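Local coordinates for peptidyl-prolyl cis-trans isomerase (Hirschia baltica, PDB 5EX2), which probably catalyses the cis-trans isomerisation of peptide bonds preceding proline, as a periplasmic folding helper of the cyclophilin type, at residues A[150-159]-A[170-179]; A[30-40]-A[188-197]. All blocks are in the same frame, centred on the assembly; numbering follows the deposited sequence. Where two conformers were deposited one is given.

Contact 1: A[150-159]-A[170-179]; sequences PHCAGVVSMA and QFFLMRDESR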
loop_
_atom_site.group_PDB
_atom_site.type_symbol
_atom_site.label_atom_id
_atom_site.label_comp_id
_atom_site.label_asym_id
_atom_site.label_seq_id
_atom_site.Cartn_x
_atom_site.Cartn_y
_atom_site.Cartn_z
ATOM N N PRO A 150 3.787 4.556 7.056
ATOM C CA PRO A 150 5.067 3.901 7.333
ATOM C C PRO A 150 5.234 2.616 6.559
ATOM O O PRO A 150 4.250 2.013 6.144
ATOM C CB PRO A 150 4.994 3.624 8.831
ATOM C CG PRO A 150 3.554 3.517 9.119
ATOM C CD PRO A 150 2.912 4.550 8.240
ATOM N N HIS A 151 6.484 2.216 6.373
ATOM C CA HIS A 151 6.795 1.088 5.530
ATOM C C HIS A 151 6.671 -0.229 6.305
ATOM O O HIS A 151 7.638 -0.950 6.532
ATOM C CB HIS A 151 8.179 1.303 4.922
ATOM C CG HIS A 151 8.192 2.379 3.876
ATOM N ND1 HIS A 151 8.130 3.719 4.172
ATOM C CD2 HIS A 151 8.234 2.293 2.527
ATOM C CE1 HIS A 151 8.137 4.414 3.043
ATOM N NE2 HIS A 151 8.197 3.571 2.031
ATOM N N CYS A 152 5.447 -0.537 6.714
ATOM C CA CYS A 152 5.108 -1.830 7.273
ATOM C C CYS A 152 5.161 -2.868 6.163
ATOM O O CYS A 152 5.025 -2.522 5.003
ATOM C CB CYS A 152 3.686 -1.842 7.872
ATOM S SG CYS A 152 3.330 -0.660 9.124
ATOM N N ALA A 153 5.298 -4.141 6.525
ATOM C CA ALA A 153 5.091 -5.229 5.577
ATOM C C ALA A 153 3.745 -5.027 4.923
ATOM O O ALA A 153 2.763 -4.724 5.608
ATOM C CB ALA A 153 5.169 -6.563 6.273
ATOM N N GLY A 154 3.692 -5.181 3.605
ATOM C CA GLY A 154 2.464 -4.973 2.878
ATOM C C GLY A 154 2.362 -3.653 2.138
ATOM O O GLY A 154 1.648 -3.545 1.152
ATOM N N VAL A 155 3.078 -2.647 2.605
ATOM C CA VAL A 155 3.064 -1.352 1.961
ATOM C C VAL A 155 3.826 -1.448 0.657
ATOM O O VAL A 155 4.707 -2.281 0.495
ATOM C CB VAL A 155 3.623 -0.277 2.937
ATOM C CG1 VAL A 155 3.933 1.060 2.246
ATOM C CG2 VAL A 155 2.600 -0.076 4.054
ATOM N N VAL A 156 3.441 -0.600 -0.274
ATOM C CA VAL A 156 4.079 -0.503 -1.576
ATOM C C VAL A 156 4.584 0.925 -1.741
ATOM O O VAL A 156 3.877 1.877 -1.411
ATOM C CB VAL A 156 3.082 -0.897 -2.701
ATOM C CG1 VAL A 156 3.727 -0.851 -4.057
ATOM C CG2 VAL A 156 2.516 -2.289 -2.440
ATOM N N SER A 157 5.803 1.081 -2.242
ATOM C CA SER A 157 6.461 2.374 -2.251
ATOM C C SER A 157 7.271 2.565 -3.520
ATOM O O SER A 157 7.337 1.678 -4.347
ATOM C CB SER A 157 7.322 2.488 -1.004
ATOM O OG SER A 157 7.840 3.783 -0.860
ATOM N N MET A 158 7.816 3.756 -3.693
ATOM C CA MET A 158 8.488 4.121 -4.920
ATOM C C MET A 158 9.996 4.123 -4.762
ATOM O O MET A 158 10.523 4.766 -3.876
ATOM C CB MET A 158 8.025 5.499 -5.380
ATOM C CG MET A 158 8.044 5.651 -6.870
ATOM S SD MET A 158 6.680 4.741 -7.610
ATOM C CE MET A 158 7.153 4.792 -9.331
ATOM N N ALA A 159 10.686 3.397 -5.625
ATOM C CA ALA A 159 12.129 3.417 -5.618
ATOM C C ALA A 159 12.625 4.766 -6.089
ATOM O O ALA A 159 11.958 5.461 -6.848
ATOM C CB ALA A 159 12.681 2.337 -6.509
ATOM N N GLN A 170 10.086 2.381 -11.067
ATOM C CA GLN A 170 10.450 1.317 -10.146
ATOM C C GLN A 170 9.750 1.477 -8.821
ATOM O O GLN A 170 9.656 2.584 -8.287
ATOM C CB GLN A 170 11.960 1.276 -9.933
ATOM C CG GLN A 170 12.708 0.925 -11.192
ATOM C CD GLN A 170 14.181 0.766 -10.975
ATOM O OE1 GLN A 170 14.612 0.000 -10.116
ATOM N NE2 GLN A 170 14.972 1.482 -11.760
ATOM N N PHE A 171 9.288 0.356 -8.282
ATOM C CA PHE A 171 8.515 0.322 -7.050
ATOM C C PHE A 171 9.061 -0.772 -6.156
ATOM O O PHE A 171 9.808 -1.644 -6.614
ATOM C CB PHE A 171 7.047 0.037 -7.342
ATOM C CG PHE A 171 6.850 -1.268 -8.026
ATOM C CD1 PHE A 171 6.885 -1.357 -9.400
ATOM C CD2 PHE A 171 6.702 -2.423 -7.282
ATOM C CE1 PHE A 171 6.756 -2.585 -10.029
ATOM C CE2 PHE A 171 6.573 -3.648 -7.897
ATOM C CZ PHE A 171 6.605 -3.731 -9.275
ATOM N N PHE A 172 8.759 -0.738 -4.876
ATOM C CA PHE A 172 9.078 -1.902 -4.085
ATOM C C PHE A 172 7.917 -2.317 -3.204
ATOM O O PHE A 172 7.116 -1.508 -2.707
ATOM C CB PHE A 172 10.369 -1.725 -3.301
ATOM C CG PHE A 172 10.437 -0.504 -2.480
ATOM C CD1 PHE A 172 10.796 0.705 -3.045
ATOM C CD2 PHE A 172 10.214 -0.571 -1.124
ATOM C CE1 PHE A 172 10.905 1.831 -2.272
ATOM C CE2 PHE A 172 10.322 0.551 -0.347
ATOM C CZ PHE A 172 10.665 1.759 -0.920
ATOM N N LEU A 173 7.863 -3.627 -3.055
ATOM C CA LEU A 173 6.870 -4.328 -2.247
ATOM C C LEU A 173 7.487 -4.637 -0.901
ATOM O O LEU A 173 8.496 -5.351 -0.827
ATOM C CB LEU A 173 6.440 -5.627 -2.922
ATOM C CG LEU A 173 5.985 -5.504 -4.371
ATOM C CD1 LEU A 173 5.648 -6.892 -4.911
ATOM C CD2 LEU A 173 4.778 -4.582 -4.516
ATOM N N MET A 174 6.940 -4.078 0.170
ATOM C CA MET A 174 7.532 -4.278 1.485
ATOM C C MET A 174 7.269 -5.671 2.019
ATOM O O MET A 174 6.130 -6.082 2.179
ATOM C CB MET A 174 7.018 -3.250 2.491
ATOM C CG MET A 174 7.338 -1.815 2.158
ATOM S SD MET A 174 9.083 -1.523 1.847
ATOM C CE MET A 174 9.821 -2.261 3.286
ATOM N N ARG A 175 8.335 -6.401 2.274
ATOM C CA ARG A 175 8.251 -7.760 2.797
ATOM C C ARG A 175 8.316 -7.792 4.315
ATOM O O ARG A 175 7.862 -8.750 4.933
ATOM C CB ARG A 175 9.366 -8.629 2.219
ATOM C CG ARG A 175 9.195 -8.906 0.742
ATOM C CD ARG A 175 10.441 -9.415 0.063
ATOM N NE ARG A 175 11.054 -10.638 0.582
ATOM C CZ ARG A 175 11.346 -11.715 -0.161
ATOM N NH1 ARG A 175 10.933 -11.825 -1.428
ATOM N NH2 ARG A 175 12.008 -12.725 0.391
ATOM N N ASP A 176 8.875 -6.746 4.920
ATOM C CA ASP A 176 9.039 -6.665 6.372
ATOM C C ASP A 176 9.118 -5.202 6.767
ATOM O O ASP A 176 9.486 -4.334 5.959
ATOM C CB ASP A 176 10.287 -7.421 6.831
ATOM C CG ASP A 176 10.384 -7.517 8.343
ATOM O OD1 ASP A 176 9.558 -8.233 8.943
ATOM O OD2 ASP A 176 11.284 -6.880 8.936
ATOM N N GLU A 177 8.750 -4.927 8.010
ATOM C CA GLU A 177 8.774 -3.578 8.549
ATOM C C GLU A 177 10.136 -2.939 8.344
ATOM O O GLU A 177 11.159 -3.492 8.738
ATOM C CB GLU A 177 8.422 -3.601 10.034
ATOM C CG GLU A 177 8.585 -2.237 10.741
ATOM C CD GLU A 177 8.301 -2.297 12.234
ATOM O OE1 GLU A 177 8.277 -3.415 12.786
ATOM O OE2 GLU A 177 8.112 -1.226 12.863
ATOM N N SER A 178 10.125 -1.753 7.743
ATOM C CA SER A 178 11.362 -1.052 7.402
ATOM C C SER A 178 11.253 0.439 7.688
ATOM O O SER A 178 11.134 1.247 6.766
ATOM C CB SER A 178 11.696 -1.286 5.936
ATOM O OG SER A 178 11.828 -2.672 5.677
ATOM N N ARG A 179 11.280 0.802 8.963
ATOM C CA ARG A 179 10.908 2.153 9.367
ATOM C C ARG A 179 11.967 3.174 9.011
ATOM O O ARG A 179 11.687 4.374 9.009
ATOM C CB ARG A 179 10.604 2.207 10.866
ATOM C CG ARG A 179 9.545 1.213 11.310
ATOM C CD ARG A 179 8.198 1.396 10.590
ATOM N NE ARG A 179 7.476 2.550 11.112
ATOM C CZ ARG A 179 6.794 2.546 12.250
ATOM N NH1 ARG A 179 6.727 1.442 12.986
ATOM N NH2 ARG A 179 6.168 3.644 12.657
HETATM O O HOH W 1 11.024 4.760 -9.315
#

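Contact 2: A[30-40]-A[188-197]; sequences TTKGVVYIELA and WGRMLEGLDV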
loop_
_atom_site.group_PDB
_atom_site.type_symbol
_atom_site.label_atom_id
_atom_site.label_comp_id
_atom_site.label_asym_id
_atom_site.label_seq_id
_atom_site.Cartn_x
_atom_site.Cartn_y
_atom_site.Cartn_z
ATOM N N THR A 30 2.331 -11.942 -10.896
ATOM C CA THR A 30 3.754 -12.240 -10.885
ATOM C C THR A 30 3.960 -13.731 -11.096
ATOM O O THR A 30 3.012 -14.533 -11.000
ATOM C CB THR A 30 4.450 -11.833 -9.557
ATOM O OG1 THR A 30 4.254 -12.867 -8.583
ATOM C CG2 THR A 30 3.940 -10.506 -9.030
ATOM N N THR A 31 5.207 -14.116 -11.346
ATOM C CA THR A 31 5.532 -15.503 -11.505
ATOM C C THR A 31 5.493 -16.282 -10.189
ATOM O O THR A 31 5.753 -17.472 -10.182
ATOM C CB THR A 31 6.904 -15.667 -12.197
ATOM O OG1 THR A 31 7.850 -14.773 -11.603
ATOM C CG2 THR A 31 6.787 -15.345 -13.678
ATOM N N LYS A 32 5.158 -15.608 -9.086
ATOM C CA LYS A 32 4.925 -16.287 -7.809
ATOM C C LYS A 32 3.470 -16.191 -7.361
ATOM O O LYS A 32 3.120 -16.638 -6.267
ATOM C CB LYS A 32 5.837 -15.707 -6.728
ATOM C CG LYS A 32 7.278 -16.185 -6.813
ATOM C CD LYS A 32 7.431 -17.630 -6.353
ATOM C CE LYS A 32 8.869 -18.096 -6.444
ATOM N NZ LYS A 32 9.397 -17.966 -7.824
ATOM N N GLY A 33 2.625 -15.617 -8.213
ATOM C CA GLY A 33 1.217 -15.445 -7.897
ATOM C C GLY A 33 0.780 -13.993 -7.982
ATOM O O GLY A 33 1.524 -13.091 -8.410
ATOM N N VAL A 34 -0.462 -13.759 -7.572
ATOM C CA VAL A 34 -1.098 -12.466 -7.750
ATOM C C VAL A 34 -0.980 -11.598 -6.498
ATOM O O VAL A 34 -1.010 -12.084 -5.373
ATOM C CB VAL A 34 -2.583 -12.641 -8.138
ATOM C CG1 VAL A 34 -3.417 -13.214 -6.989
ATOM C CG2 VAL A 34 -3.161 -11.325 -8.636
ATOM N N VAL A 35 -0.812 -10.303 -6.741
ATOM C CA VAL A 35 -0.749 -9.288 -5.719
ATOM C C VAL A 35 -1.811 -8.247 -6.075
ATOM O O VAL A 35 -1.799 -7.691 -7.172
ATOM C CB VAL A 35 0.652 -8.633 -5.634
ATOM C CG1 VAL A 35 0.694 -7.601 -4.532
ATOM C CG2 VAL A 35 1.744 -9.695 -5.423
ATOM N N TYR A 36 -2.748 -8.022 -5.162
ATOM C CA TYR A 36 -3.755 -6.989 -5.327
ATOM C C TYR A 36 -3.346 -5.793 -4.488
ATOM O O TYR A 36 -3.210 -5.919 -3.275
ATOM C CB TYR A 36 -5.141 -7.491 -4.901
ATOM C CG TYR A 36 -5.685 -8.611 -5.765
ATOM C CD1 TYR A 36 -6.266 -8.347 -6.982
ATOM C CD2 TYR A 36 -5.631 -9.928 -5.334
ATOM C CE1 TYR A 36 -6.768 -9.372 -7.761
ATOM C CE2 TYR A 36 -6.135 -10.950 -6.098
ATOM C CZ TYR A 36 -6.691 -10.663 -7.306
ATOM O OH TYR A 36 -7.194 -11.703 -8.056
ATOM N N ILE A 37 -3.164 -4.647 -5.131
ATOM C CA ILE A 37 -2.696 -3.450 -4.445
ATOM C C ILE A 37 -3.802 -2.402 -4.431
ATOM O O ILE A 37 -4.380 -2.089 -5.480
ATOM C CB ILE A 37 -1.453 -2.872 -5.136
ATOM C CG1 ILE A 37 -0.308 -3.873 -5.039
ATOM C CG2 ILE A 37 -1.053 -1.532 -4.504
ATOM C CD1 ILE A 37 0.866 -3.558 -5.937
ATOM N N GLU A 38 -4.104 -1.863 -3.255
ATOM C CA GLU A 38 -4.969 -0.694 -3.165
ATOM C C GLU A 38 -4.109 0.563 -3.158
ATOM O O GLU A 38 -3.213 0.722 -2.335
ATOM C CB GLU A 38 -5.887 -0.708 -1.925
ATOM C CG GLU A 38 -6.908 0.420 -2.018
ATOM C CD GLU A 38 -7.849 0.551 -0.838
ATOM O OE1 GLU A 38 -7.688 -0.158 0.173
ATOM O OE2 GLU A 38 -8.760 1.397 -0.946
ATOM N N LEU A 39 -4.423 1.465 -4.074
ATOM C CA LEU A 39 -3.790 2.769 -4.145
ATOM C C LEU A 39 -4.336 3.686 -3.059
ATOM O O LEU A 39 -5.512 3.596 -2.685
ATOM C CB LEU A 39 -4.043 3.406 -5.499
ATOM C CG LEU A 39 -3.631 2.547 -6.680
ATOM C CD1 LEU A 39 -4.079 3.185 -7.995
ATOM C CD2 LEU A 39 -2.119 2.314 -6.656
ATOM N N ALA A 40 -3.496 4.598 -2.577
ATOM C CA ALA A 40 -3.850 5.513 -1.502
ATOM C C ALA A 40 -3.738 6.971 -1.951
ATOM O O ALA A 40 -2.737 7.636 -1.660
ATOM C CB ALA A 40 -2.954 5.266 -0.307
ATOM N N TRP A 188 2.682 4.544 -1.454
ATOM C CA TRP A 188 1.508 4.909 -2.246
ATOM C C TRP A 188 0.434 3.857 -2.321
ATOM O O TRP A 188 -0.624 4.122 -2.873
ATOM C CB TRP A 188 1.917 5.266 -3.670
ATOM C CG TRP A 188 2.763 4.254 -4.430
ATOM C CD1 TRP A 188 4.124 4.293 -4.610
ATOM C CD2 TRP A 188 2.306 3.099 -5.161
ATOM N NE1 TRP A 188 4.531 3.237 -5.378
ATOM C CE2 TRP A 188 3.441 2.485 -5.727
ATOM C CE3 TRP A 188 1.057 2.514 -5.378
ATOM C CZ2 TRP A 188 3.359 1.334 -6.515
ATOM C CZ3 TRP A 188 0.987 1.352 -6.155
ATOM C CH2 TRP A 188 2.128 0.784 -6.703
ATOM N N GLY A 189 0.679 2.682 -1.767
ATOM C CA GLY A 189 -0.320 1.637 -1.808
ATOM C C GLY A 189 -0.057 0.552 -0.798
ATOM O O GLY A 189 0.892 0.619 -0.028
ATOM N N ARG A 190 -0.935 -0.438 -0.800
ATOM C CA ARG A 190 -0.859 -1.536 0.126
ATOM C C ARG A 190 -1.348 -2.818 -0.523
ATOM O O ARG A 190 -2.335 -2.787 -1.230
ATOM C CB ARG A 190 -1.694 -1.208 1.364
ATOM C CG ARG A 190 -1.584 -2.222 2.417
ATOM C CD ARG A 190 -2.388 -1.820 3.612
ATOM N NE ARG A 190 -3.830 -1.967 3.456
ATOM C CZ ARG A 190 -4.481 -3.107 3.626
ATOM N NH1 ARG A 190 -3.814 -4.224 3.888
ATOM N NH2 ARG A 190 -5.801 -3.132 3.542
ATOM N N MET A 191 -0.670 -3.929 -0.246
ATOM C CA MET A 191 -1.064 -5.240 -0.775
ATOM C C MET A 191 -2.198 -5.811 0.045
ATOM O O MET A 191 -1.989 -6.296 1.156
ATOM C CB MET A 191 0.133 -6.198 -0.764
ATOM C CG MET A 191 1.277 -5.725 -1.657
ATOM S SD MET A 191 2.686 -6.830 -1.700
ATOM C CE MET A 191 3.694 -6.179 -0.388
ATOM N N LEU A 192 -3.408 -5.722 -0.490
ATOM C CA LEU A 192 -4.581 -6.302 0.146
ATOM C C LEU A 192 -4.454 -7.809 0.272
ATOM O O LEU A 192 -4.807 -8.408 1.291
ATOM C CB LEU A 192 -5.831 -5.965 -0.654
ATOM C CG LEU A 192 -6.123 -4.490 -0.886
ATOM C CD1 LEU A 192 -7.496 -4.337 -1.514
ATOM C CD2 LEU A 192 -6.056 -3.702 0.416
ATOM N N GLU A 193 -3.957 -8.412 -0.803
ATOM C CA GLU A 193 -3.657 -9.830 -0.864
ATOM C C GLU A 193 -2.362 -9.915 -1.630
ATOM O O GLU A 193 -2.118 -9.105 -2.527
ATOM C CB GLU A 193 -4.775 -10.636 -1.540
ATOM C CG GLU A 193 -5.923 -10.986 -0.604
ATOM C CD GLU A 193 -6.964 -11.915 -1.227
ATOM O OE1 GLU A 193 -6.704 -12.500 -2.307
ATOM O OE2 GLU A 193 -8.052 -12.068 -0.627
ATOM N N GLY A 194 -1.518 -10.858 -1.250
ATOM C CA GLY A 194 -0.272 -11.087 -1.949
ATOM C C GLY A 194 0.996 -10.715 -1.204
ATOM O O GLY A 194 2.072 -10.816 -1.761
ATOM N N LEU A 195 0.899 -10.289 0.050
ATOM C CA LEU A 195 2.110 -10.111 0.834
ATOM C C LEU A 195 2.918 -11.401 0.860
ATOM O O LEU A 195 4.150 -11.365 0.764
ATOM C CB LEU A 195 1.787 -9.666 2.254
ATOM C CG LEU A 195 2.977 -9.578 3.226
ATOM C CD1 LEU A 195 4.081 -8.703 2.700
ATOM C CD2 LEU A 195 2.530 -9.068 4.590
ATOM N N ASP A 196 2.243 -12.539 0.985
ATOM C CA ASP A 196 2.936 -13.822 1.000
ATOM C C ASP A 196 3.626 -14.071 -0.347
ATOM O O ASP A 196 4.744 -14.589 -0.400
ATOM C CB ASP A 196 1.967 -14.966 1.341
ATOM C CG ASP A 196 0.771 -15.061 0.391
ATOM O OD1 ASP A 196 0.473 -14.104 -0.359
ATOM O OD2 ASP A 196 0.107 -16.124 0.410
ATOM N N VAL A 197 2.976 -13.666 -1.428
ATOM C CA VAL A 197 3.569 -13.755 -2.763
ATOM C C VAL A 197 4.832 -12.890 -2.823
ATOM O O VAL A 197 5.890 -13.348 -3.291
ATOM C CB VAL A 197 2.567 -13.325 -3.850
ATOM C CG1 VAL A 197 3.244 -13.154 -5.196
ATOM C CG2 VAL A 197 1.447 -14.344 -3.958
HETATM O O HOH W 2 -6.315 -0.382 2.647
#

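Contact 1: A[150-159]-A[170-179]
Ser157 and Phe172 exchange two backbone hydrogen bonds as the hydrogen-bonded pair of antiparallel strands 155-158 and 171-174, whose axes approach to 4.6 Å at 156°, and the ladder continues with Met174 N to Val155 O and Ala159 N to Gln170 O. In the conformer described, Phe172 places CG between its backbone N and carbonyl carbon (chi1 52°), which swings the ring across the neighbouring strand. Ser157 CB sits over one ring face, displaced toward the rim and 3.8 Å from the centroid, while Phe172 CE1 at the edge lies 3.4 Å from Met158 O. The serine hydroxyl points to the imidazole: Ser157 OG and His151 NE2 are 2.9 Å apart, in the ring plane, and either could donate. At the edge of the same imidazole, Met174 SD comes 4.0 Å from His151 CD2. On the reverse side of the sheet Val156 CG2 and Leu173 CD2 lie side by side at 3.8 Å. The His151-Ser157 bond pairs two buried polar groups and helps to fix the imidazole's rotation beside an apolar patch of Phe172, Met73 and Leu181, consistent with the proline pocket of cyclophilins.

Contact 2: A[30-40]-A[188-197]
Tyr36 and Glu193, Ile37 and Met191, Glu38 and Arg190, and Leu39 and Gly189 pair across antiparallel strands, with axes 4.5 Å apart at 143°. Of the backbone hydrogen bonds, Glu38 and Arg190 share two, Tyr36 N donates to Glu193 O and Ala40 N to Trp188 O. Leu192 and Glu193 both face Tyr36, a classic beta bulge, and there Leu192 N reaches Tyr36 O only weakly.

Apolar contacts fill the face of Ile37 and Leu39. Trp188 CG lies between its backbone N and carbonyl carbon (chi1 53°), which carries the indole over toward strand 33-39, where Leu39 CD2 meets its edge, 3.3 Å from Trp188 CZ3. Val35 CG1 presses tightly on Met191 CG at 3.5 Å, while its other branch, CG2, is 3.8 Å from Val197 CG1 at the start of helix 195-198.

Polar groups gather on the opposite face. A water bridges Glu38 OE1 and Arg190 NH2, and Leu192 CD2 lies over one face of the Arg190 guanidinium, toward its rim. Glu38 OE2 forms a salt bridge with Arg18, and the guanidinium bonds to Ser261 and Gln258.

At the hairpin end, Thr30 OG1 accepts from Lys32 N at 2.9 Å, an ST turn, and donates to Gly33 O at 2.7 Å, with Val197 CG1 beside it. A valine in its place would probably leave Lys32 N without this acceptor and Gly33 O with the Thr30 N bond but not the hydroxyl, so the turn would be held less firmly. Gly33 has backbone angles awkward for any other residue, and a CB on Gly194, the helix N-cap, would collide with Val35 CA. Such a bulged pairing of an N-terminal hairpin strand with a late strand belongs to the closed antiparallel barrel of eight strands that defines the cyclophilin fold.

How the contacts relate
From the N terminus, of the contacting segments 30-40 comes first, and 147 residues separate it from 188-197, so contact 2 closes a long loop. Contact 1 is nested wholly inside it and closes a short one, with ten residues between 150-159 and 170-179, none of them helix or strand. After strand 171-174 the chain proceeds to strand 187-191, which lies between strand 33-39 and strand 155-158 and so belongs to contact 2 while bordering contact 1, where Gly154 O and Met191 N lie 2.7 Å apart. The contacts thus run through four consecutive strands of the barrel wall, 33-39, 187-191, 155-158 and 171-174, joining its early and late parts.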